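PDB 4IV6: acyl-CoA dehydrogenase FadE3 from Mycobacterium smegmatis, which belongs to the acyl-CoA dehydrogenase family of flavoproteins and holds dihydroflavine-adenine dinucleotide within an assembly of four subunits. Local coordinates for residues Gly81-Ala86 / Ala359-Val364; Thr254-Ala259 / Glu353-Asp358. All coordinates share one frame; numbering follows the deposited sequence.

Interaction 1: Gly81-Ala86 / Ala359-Val364; sequences GWMSLA and APLMIV. With FDA (dihydroflavine-adenine dinucleotide), chain D.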
loop_
_atom_site.group_PDB
_atom_site.type_symbol
_atom_site.label_atom_id
_atom_site.label_comp_id
_atom_site.label_asym_id
_atom_site.label_seq_id
_atom_site.Cartn_x
_atom_site.Cartn_y
_atom_site.Cartn_z
ATOM N N GLY B 81 -6.283 9.862 -24.855
ATOM C CA GLY B 81 -5.342 10.137 -25.951
ATOM C C GLY B 81 -4.130 10.963 -25.526
ATOM O O GLY B 81 -2.994 10.651 -25.859
ATOM N N TRP B 82 -4.377 12.026 -24.787
ATOM C CA TRP B 82 -3.316 12.927 -24.343
ATOM C C TRP B 82 -3.872 13.827 -23.254
ATOM O O TRP B 82 -4.765 14.634 -23.522
ATOM C CB TRP B 82 -2.782 13.762 -25.507
ATOM C CG TRP B 82 -1.551 14.566 -25.255
ATOM C CD1 TRP B 82 -0.716 14.513 -24.167
ATOM C CD2 TRP B 82 -0.974 15.519 -26.153
ATOM N NE1 TRP B 82 0.346 15.372 -24.352
ATOM C CE2 TRP B 82 0.199 16.014 -25.550
ATOM C CE3 TRP B 82 -1.341 16.002 -27.415
ATOM C CZ2 TRP B 82 1.006 16.972 -26.160
ATOM C CZ3 TRP B 82 -0.528 16.956 -28.014
ATOM C CH2 TRP B 82 0.628 17.424 -27.381
ATOM N N MET B 83 -3.353 13.658 -22.028
ATOM C CA MET B 83 -3.855 14.377 -20.860
ATOM C C MET B 83 -3.938 15.874 -21.154
ATOM O O MET B 83 -4.899 16.548 -20.768
ATOM C CB MET B 83 -2.939 14.129 -19.653
ATOM C CG MET B 83 -3.453 14.721 -18.341
ATOM S SD MET B 83 -2.301 14.515 -16.958
ATOM C CE MET B 83 -1.054 15.734 -17.370
ATOM N N SER B 84 -2.910 16.381 -21.834
ATOM C CA SER B 84 -2.814 17.809 -22.139
ATOM C C SER B 84 -4.046 18.366 -22.895
ATOM O O SER B 84 -4.388 19.541 -22.742
ATOM C CB SER B 84 -1.532 18.088 -22.952
ATOM O OG SER B 84 -0.349 17.779 -22.204
ATOM N N LEU B 85 -4.678 17.563 -23.740
ATOM C CA LEU B 85 -5.839 18.042 -24.483
ATOM C C LEU B 85 -7.060 18.232 -23.573
ATOM O O LEU B 85 -7.856 19.175 -23.767
ATOM C CB LEU B 85 -6.167 17.119 -25.677
ATOM C CG LEU B 85 -5.034 16.962 -26.705
ATOM C CD1 LEU B 85 -5.509 16.032 -27.820
ATOM C CD2 LEU B 85 -4.584 18.295 -27.318
ATOM N N ALA B 86 -7.202 17.389 -22.555
ATOM C CA ALA B 86 -8.237 17.622 -21.544
ATOM C C ALA B 86 -7.890 18.861 -20.732
ATOM O O ALA B 86 -8.748 19.684 -20.421
ATOM C CB ALA B 86 -8.376 16.401 -20.652
ATOM N N ALA B 359 0.652 11.423 -14.877
ATOM C CA ALA B 359 -0.218 11.097 -13.749
ATOM C C ALA B 359 -0.023 11.948 -12.481
ATOM O O ALA B 359 -1.013 12.356 -11.880
ATOM C CB ALA B 359 -0.117 9.592 -13.425
ATOM N N PRO B 360 1.215 12.266 -12.112
ATOM C CA PRO B 360 1.417 13.105 -10.944
ATOM C C PRO B 360 0.802 14.503 -11.036
ATOM O O PRO B 360 0.491 15.102 -9.988
ATOM C CB PRO B 360 2.942 13.177 -10.804
ATOM C CG PRO B 360 3.466 12.042 -11.588
ATOM C CD PRO B 360 2.497 11.823 -12.689
ATOM N N LEU B 361 0.558 14.988 -12.247
ATOM C CA LEU B 361 -0.067 16.307 -12.412
ATOM C C LEU B 361 -1.385 16.394 -11.665
ATOM O O LEU B 361 -1.630 17.390 -10.977
ATOM C CB LEU B 361 -0.288 16.629 -13.885
ATOM C CG LEU B 361 -0.824 18.023 -14.276
ATOM C CD1 LEU B 361 -2.334 18.060 -14.345
ATOM C CD2 LEU B 361 -0.316 19.154 -13.380
ATOM N N MET B 362 -2.234 15.371 -11.779
ATOM C CA MET B 362 -3.558 15.384 -11.157
ATOM C C MET B 362 -3.496 15.226 -9.645
ATOM O O MET B 362 -4.465 15.494 -8.951
ATOM C CB MET B 362 -4.445 14.286 -11.759
ATOM C CG MET B 362 -4.928 14.603 -13.172
ATOM S SD MET B 362 -3.680 14.379 -14.448
ATOM C CE MET B 362 -3.872 12.605 -14.772
ATOM N N ILE B 363 -2.356 14.792 -9.142
ATOM C CA ILE B 363 -2.122 14.636 -7.708
ATOM C C ILE B 363 -1.629 15.933 -7.038
ATOM O O ILE B 363 -2.153 16.311 -5.981
ATOM C CB ILE B 363 -1.098 13.504 -7.489
ATOM C CG1 ILE B 363 -1.789 12.160 -7.698
ATOM C CG2 ILE B 363 -0.483 13.540 -6.112
ATOM C CD1 ILE B 363 -0.836 10.977 -7.648
ATOM N N VAL B 364 -0.632 16.595 -7.631
ATOM C CA VAL B 364 0.059 17.743 -6.996
ATOM C C VAL B 364 -0.271 19.091 -7.590
ATOM O O VAL B 364 0.022 20.124 -6.973
ATOM C CB VAL B 364 1.610 17.648 -7.034
ATOM C CG1 VAL B 364 2.076 16.363 -6.417
ATOM C CG2 VAL B 364 2.180 17.804 -8.454
HETATM P PA FDA D . 1.942 24.233 -1.335
HETATM O O1A FDA D . 0.615 24.823 -0.926
HETATM O O2A FDA D . 3.209 25.027 -1.183
HETATM O O5B FDA D . 2.104 22.832 -0.577
HETATM C C5B FDA D . 3.340 22.080 -0.567
HETATM C C4B FDA D . 3.109 20.752 0.175
HETATM O O4B FDA D . 2.556 20.974 1.487
HETATM C C3B FDA D . 2.097 19.871 -0.526
HETATM O O3B FDA D . 2.387 18.488 -0.225
HETATM C C2B FDA D . 0.796 20.318 0.105
HETATM O O2B FDA D . -0.262 19.367 0.022
HETATM C C1B FDA D . 1.235 20.460 1.543
HETATM N N9A FDA D . 0.359 21.357 2.345
HETATM C C8A FDA D . 0.284 22.700 2.222
HETATM N N7A FDA D . -0.570 23.206 3.133
HETATM C C5A FDA D . -1.055 22.157 3.840
HETATM C C6A FDA D . -1.992 21.970 4.936
HETATM N N6A FDA D . -2.597 23.034 5.467
HETATM N N1A FDA D . -2.250 20.729 5.405
HETATM C C2A FDA D . -1.616 19.661 4.892
HETATM N N3A FDA D . -0.737 19.747 3.869
HETATM C C4A FDA D . -0.420 20.946 3.338
HETATM N N1 FDA D . -3.214 26.847 -10.486
HETATM C C2 FDA D . -4.061 27.730 -11.007
HETATM O O2 FDA D . -4.502 28.643 -10.283
HETATM N N3 FDA D . -4.458 27.668 -12.291
HETATM C C4 FDA D . -4.037 26.746 -13.158
HETATM O O4 FDA D . -4.418 26.753 -14.360
HETATM C C4X FDA D . -3.115 25.711 -12.650
HETATM N N5 FDA D . -2.593 24.741 -13.429
HETATM C C5X FDA D . -1.457 24.109 -13.039
HETATM C C6 FDA D . -0.654 23.423 -13.956
HETATM C C7 FDA D . 0.495 22.741 -13.554
HETATM C C7M FDA D . 1.369 22.036 -14.560
HETATM C C8 FDA D . 0.849 22.721 -12.190
HETATM C C8M FDA D . 2.067 22.005 -11.653
HETATM C C9 FDA D . 0.058 23.407 -11.282
HETATM C C9A FDA D . -1.082 24.118 -11.691
HETATM N N10 FDA D . -1.837 24.833 -10.738
HETATM C C10 FDA D . -2.697 25.837 -11.236
HETATM C "C1'" FDA D . -1.192 25.108 -9.449
HETATM C "C2'" FDA D . -1.670 24.057 -8.472
HETATM O "O2'" FDA D . -3.061 24.210 -8.188
HETATM C "C3'" FDA D . -0.831 24.168 -7.199
HETATM O "O3'" FDA D . 0.443 23.589 -7.465
HETATM C "C4'" FDA D . -1.446 23.468 -6.010
HETATM O "O4'" FDA D . -2.450 24.367 -5.510
HETATM C "C5'" FDA D . -0.422 23.244 -4.881
HETATM O "O5'" FDA D . 0.232 24.466 -4.622
HETATM P P FDA D . 1.731 24.626 -4.138
HETATM O O1P FDA D . 1.828 26.102 -3.806
HETATM O O2P FDA D . 2.648 24.052 -5.163
HETATM O O3P FDA D . 1.771 23.684 -2.829
#
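M83 reaches toward L361 and M362 because its side chain runs straight out from the backbone (chi1 -174°, chi2 -176°) and bends at the thioether (chi3 74°), turning CE onto L361 in the conformer given. The contact joins two domains of the acyl-CoA dehydrogenase fold: helix 83-102 of the N-terminal helical domain meets helix 352-364 of the C-terminal one. The nearest CA atoms, those of M83 and A359, are still 8.6 Å apart, so the gap is bridged by long side chains rather than by close backbones. In that conformer M83 CE lies 3.7 Å from L361 CB and 4.0 Å from L361 CD1, reaching the base of the leucine and one of its branches. Beside this, M362, bent at chi2 and chi3, brings its thioether near that of M83. The modelled sulfur-to-sulfur approach is too short for nonbonded atoms, and since both methionines have two deposited conformers, it is doubtful that these two occur together; the detailed geometry of the pair is equally uncertain. No hydrogen bond crosses the contact; V256 and Y206 also pack on M83. In the second segment the helix kinks at P360, whose ring nitrogen has no hydrogen to give, and P360 O accepts from both I363 N and V364 N. Y346 of the second subunit packs on L361. The two methyls of this leucine divide the work: while CD1 belongs to the methionine side, CD2 touches the dihydroflavine-adenine dinucleotide, 3.5 Å from its methyl C7M.

Interaction 2: Thr254-Ala259 / Glu353-Asp358; sequences TGVARA and ERYFRD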
loop_
_atom_site.group_PDB
_atom_site.type_symbol
_atom_site.label_atom_id
_atom_site.label_comp_id
_atom_site.label_asym_id
_atom_site.label_seq_id
_atom_site.Cartn_x
_atom_site.Cartn_y
_atom_site.Cartn_z
ATOM N N THR B 254 -8.986 9.140 -14.853
ATOM C CA THR B 254 -9.481 7.878 -15.358
ATOM C C THR B 254 -9.127 7.665 -16.827
ATOM O O THR B 254 -8.962 6.544 -17.248
ATOM C CB THR B 254 -10.982 7.658 -15.153
ATOM O OG1 THR B 254 -11.731 8.705 -15.779
ATOM C CG2 THR B 254 -11.287 7.542 -13.680
ATOM N N GLY B 255 -8.957 8.748 -17.580
ATOM C CA GLY B 255 -8.597 8.664 -18.989
ATOM C C GLY B 255 -7.170 8.207 -19.147
ATOM O O GLY B 255 -6.894 7.287 -19.930
ATOM N N VAL B 256 -6.266 8.815 -18.368
ATOM C CA VAL B 256 -4.868 8.400 -18.370
ATOM C C VAL B 256 -4.735 6.932 -17.898
ATOM O O VAL B 256 -4.035 6.133 -18.508
ATOM C CB VAL B 256 -3.978 9.344 -17.537
ATOM C CG1 VAL B 256 -2.577 8.774 -17.390
ATOM C CG2 VAL B 256 -3.884 10.703 -18.213
ATOM N N ALA B 257 -5.457 6.584 -16.841
ATOM C CA ALA B 257 -5.536 5.195 -16.385
ATOM C C ALA B 257 -6.036 4.229 -17.459
ATOM O O ALA B 257 -5.468 3.130 -17.598
ATOM C CB ALA B 257 -6.405 5.095 -15.149
ATOM N N ARG B 258 -7.062 4.619 -18.224
ATOM C CA ARG B 258 -7.608 3.749 -19.275
ATOM C C ARG B 258 -6.514 3.486 -20.292
ATOM O O ARG B 258 -6.334 2.359 -20.727
ATOM C CB ARG B 258 -8.828 4.342 -19.987
ATOM C CG ARG B 258 -10.156 4.146 -19.251
ATOM C CD ARG B 258 -11.299 4.856 -19.972
ATOM N NE ARG B 258 -11.462 4.277 -21.292
ATOM C CZ ARG B 258 -12.156 4.815 -22.284
ATOM N NH1 ARG B 258 -12.796 5.942 -22.121
ATOM N NH2 ARG B 258 -12.187 4.218 -23.464
ATOM N N ALA B 259 -5.750 4.524 -20.620
ATOM C CA ALA B 259 -4.687 4.400 -21.633
ATOM C C ALA B 259 -3.565 3.473 -21.142
ATOM O O ALA B 259 -3.119 2.600 -21.865
ATOM C CB ALA B 259 -4.128 5.762 -22.015
ATOM N N GLU B 353 5.610 5.391 -20.449
ATOM C CA GLU B 353 6.424 6.374 -19.737
ATOM C C GLU B 353 5.770 7.739 -19.732
ATOM O O GLU B 353 5.883 8.463 -18.765
ATOM C CB GLU B 353 7.842 6.469 -20.300
ATOM C CG GLU B 353 7.945 7.062 -21.697
ATOM C CD GLU B 353 8.095 8.579 -21.733
ATOM O OE1 GLU B 353 7.630 9.202 -22.714
ATOM O OE2 GLU B 353 8.701 9.139 -20.806
ATOM N N ARG B 354 5.045 8.071 -20.798
ATOM C CA ARG B 354 4.335 9.328 -20.843
ATOM C C ARG B 354 3.188 9.342 -19.812
ATOM O O ARG B 354 2.993 10.353 -19.125
ATOM C CB ARG B 354 3.778 9.609 -22.246
ATOM C CG ARG B 354 3.186 10.994 -22.336
ATOM C CD ARG B 354 2.021 11.127 -23.251
ATOM N NE ARG B 354 1.964 10.263 -24.440
ATOM C CZ ARG B 354 0.792 9.900 -24.969
ATOM N NH1 ARG B 354 -0.366 10.303 -24.400
ATOM N NH2 ARG B 354 0.752 9.159 -26.064
ATOM N N TYR B 355 2.408 8.261 -19.734
ATOM C CA TYR B 355 1.334 8.230 -18.738
ATOM C C TYR B 355 1.900 8.375 -17.335
ATOM O O TYR B 355 1.295 9.009 -16.487
ATOM C CB TYR B 355 0.458 6.975 -18.836
ATOM C CG TYR B 355 0.085 6.578 -20.243
ATOM C CD1 TYR B 355 -0.377 7.508 -21.167
ATOM C CD2 TYR B 355 0.170 5.239 -20.637
ATOM C CE1 TYR B 355 -0.716 7.124 -22.460
ATOM C CE2 TYR B 355 -0.159 4.857 -21.919
ATOM C CZ TYR B 355 -0.607 5.788 -22.810
ATOM O OH TYR B 355 -0.966 5.347 -24.051
ATOM N N PHE B 356 3.046 7.747 -17.104
ATOM C CA PHE B 356 3.737 7.789 -15.823
ATOM C C PHE B 356 4.148 9.237 -15.493
ATOM O O PHE B 356 4.025 9.673 -14.366
ATOM C CB PHE B 356 4.956 6.849 -15.887
ATOM C CG PHE B 356 5.823 6.837 -14.658
ATOM C CD1 PHE B 356 5.482 6.072 -13.550
ATOM C CD2 PHE B 356 7.018 7.540 -14.619
ATOM C CE1 PHE B 356 6.311 6.043 -12.422
ATOM C CE2 PHE B 356 7.832 7.507 -13.500
ATOM C CZ PHE B 356 7.482 6.757 -12.412
ATOM N N ARG B 357 4.620 9.975 -16.490
ATOM C CA ARG B 357 5.017 11.374 -16.287
ATOM C C ARG B 357 3.805 12.299 -16.138
ATOM O O ARG B 357 3.906 13.317 -15.498
ATOM C CB ARG B 357 5.865 11.869 -17.477
ATOM C CG ARG B 357 7.288 11.354 -17.543
ATOM C CD ARG B 357 8.051 12.054 -18.642
ATOM N NE ARG B 357 7.593 11.656 -19.968
ATOM C CZ ARG B 357 6.837 12.378 -20.789
ATOM N NH1 ARG B 357 6.453 13.606 -20.482
ATOM N NH2 ARG B 357 6.520 11.885 -21.981
ATOM N N ASP B 358 2.679 11.947 -16.758
ATOM C CA ASP B 358 1.480 12.793 -16.728
ATOM C C ASP B 358 0.655 12.625 -15.433
ATOM O O ASP B 358 0.068 13.575 -14.935
ATOM C CB ASP B 358 0.595 12.523 -17.932
ATOM C CG ASP B 358 1.103 13.213 -19.206
ATOM O OD1 ASP B 358 2.029 14.060 -19.113
ATOM O OD2 ASP B 358 0.566 12.908 -20.285
#
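A259 and Y355 make the dense centre of this contact between helix 234-270 and helix 352-364, two elements of the all-helical C-terminal domain of the acyl-CoA dehydrogenase fold. The methyl of A259 sits over one face of the tyrosine ring in a CH-pi contact: its CB is 3.9 Å from the ring centroid and 25° off the ring normal. It is displaced toward the phenolic rim, which explains why the nearest ring atom is CZ, 3.6 Å from A259 CB. One turn earlier, V256 has CG1 anti to its backbone N (chi1 172°), and this branch crosses the root of the tyrosine, with CG1 3.8 Å from Y355 CB. The close backbone spacing, 6.2 Å between the CA atoms of V256 and Y355, fits small side chains set against one large ring. Beyond the ring, Y355 OH is hydrogen-bonded to D263 OD2, one turn beyond A259 on helix 234-270, so this bond also ties the two helices together.

Packing thins toward the flanks, although these too are buried in the assembly. R354 turns its guanidinium so that one face lies against Y355 CE1, near the border of the group rather than over its middle. Farther round the second helix, E353 and R357 take no part in the contact between the helices and form a salt bridge to each other, while R357 NH1 also pairs with E34. R357 grips the carboxylate side-on through NE and NH2; both oxygens lie close to the guanidinium plane, although the nitrogens sit well out of the carboxylate plane. NE is 2.9 Å from E353 OE2, and NH2 reaches E353 OE1 at 3.0 Å in an almost straight bond of 176°.

Both contacts are buried and use successive turns of helix 352-364, with centres about 7 Å apart. Interaction 1 lies nearer the centre of the chain, joins the N-terminal and C-terminal helical domains and borders the dihydroflavine-adenine dinucleotide. Interaction 2 stays within the C-terminal domain, and the side chain of V256 is about 13 Å from the ligand. Flexible thioethers span a wide gap in the first, whereas short side chains meet an aromatic ring across a narrow one in the second. The two merge at V256, whose CG2 packs 3.8 Å from M83 CB, and at R354, whose NH1 makes a probable hydrogen bond of 3.0 Å to G81 O.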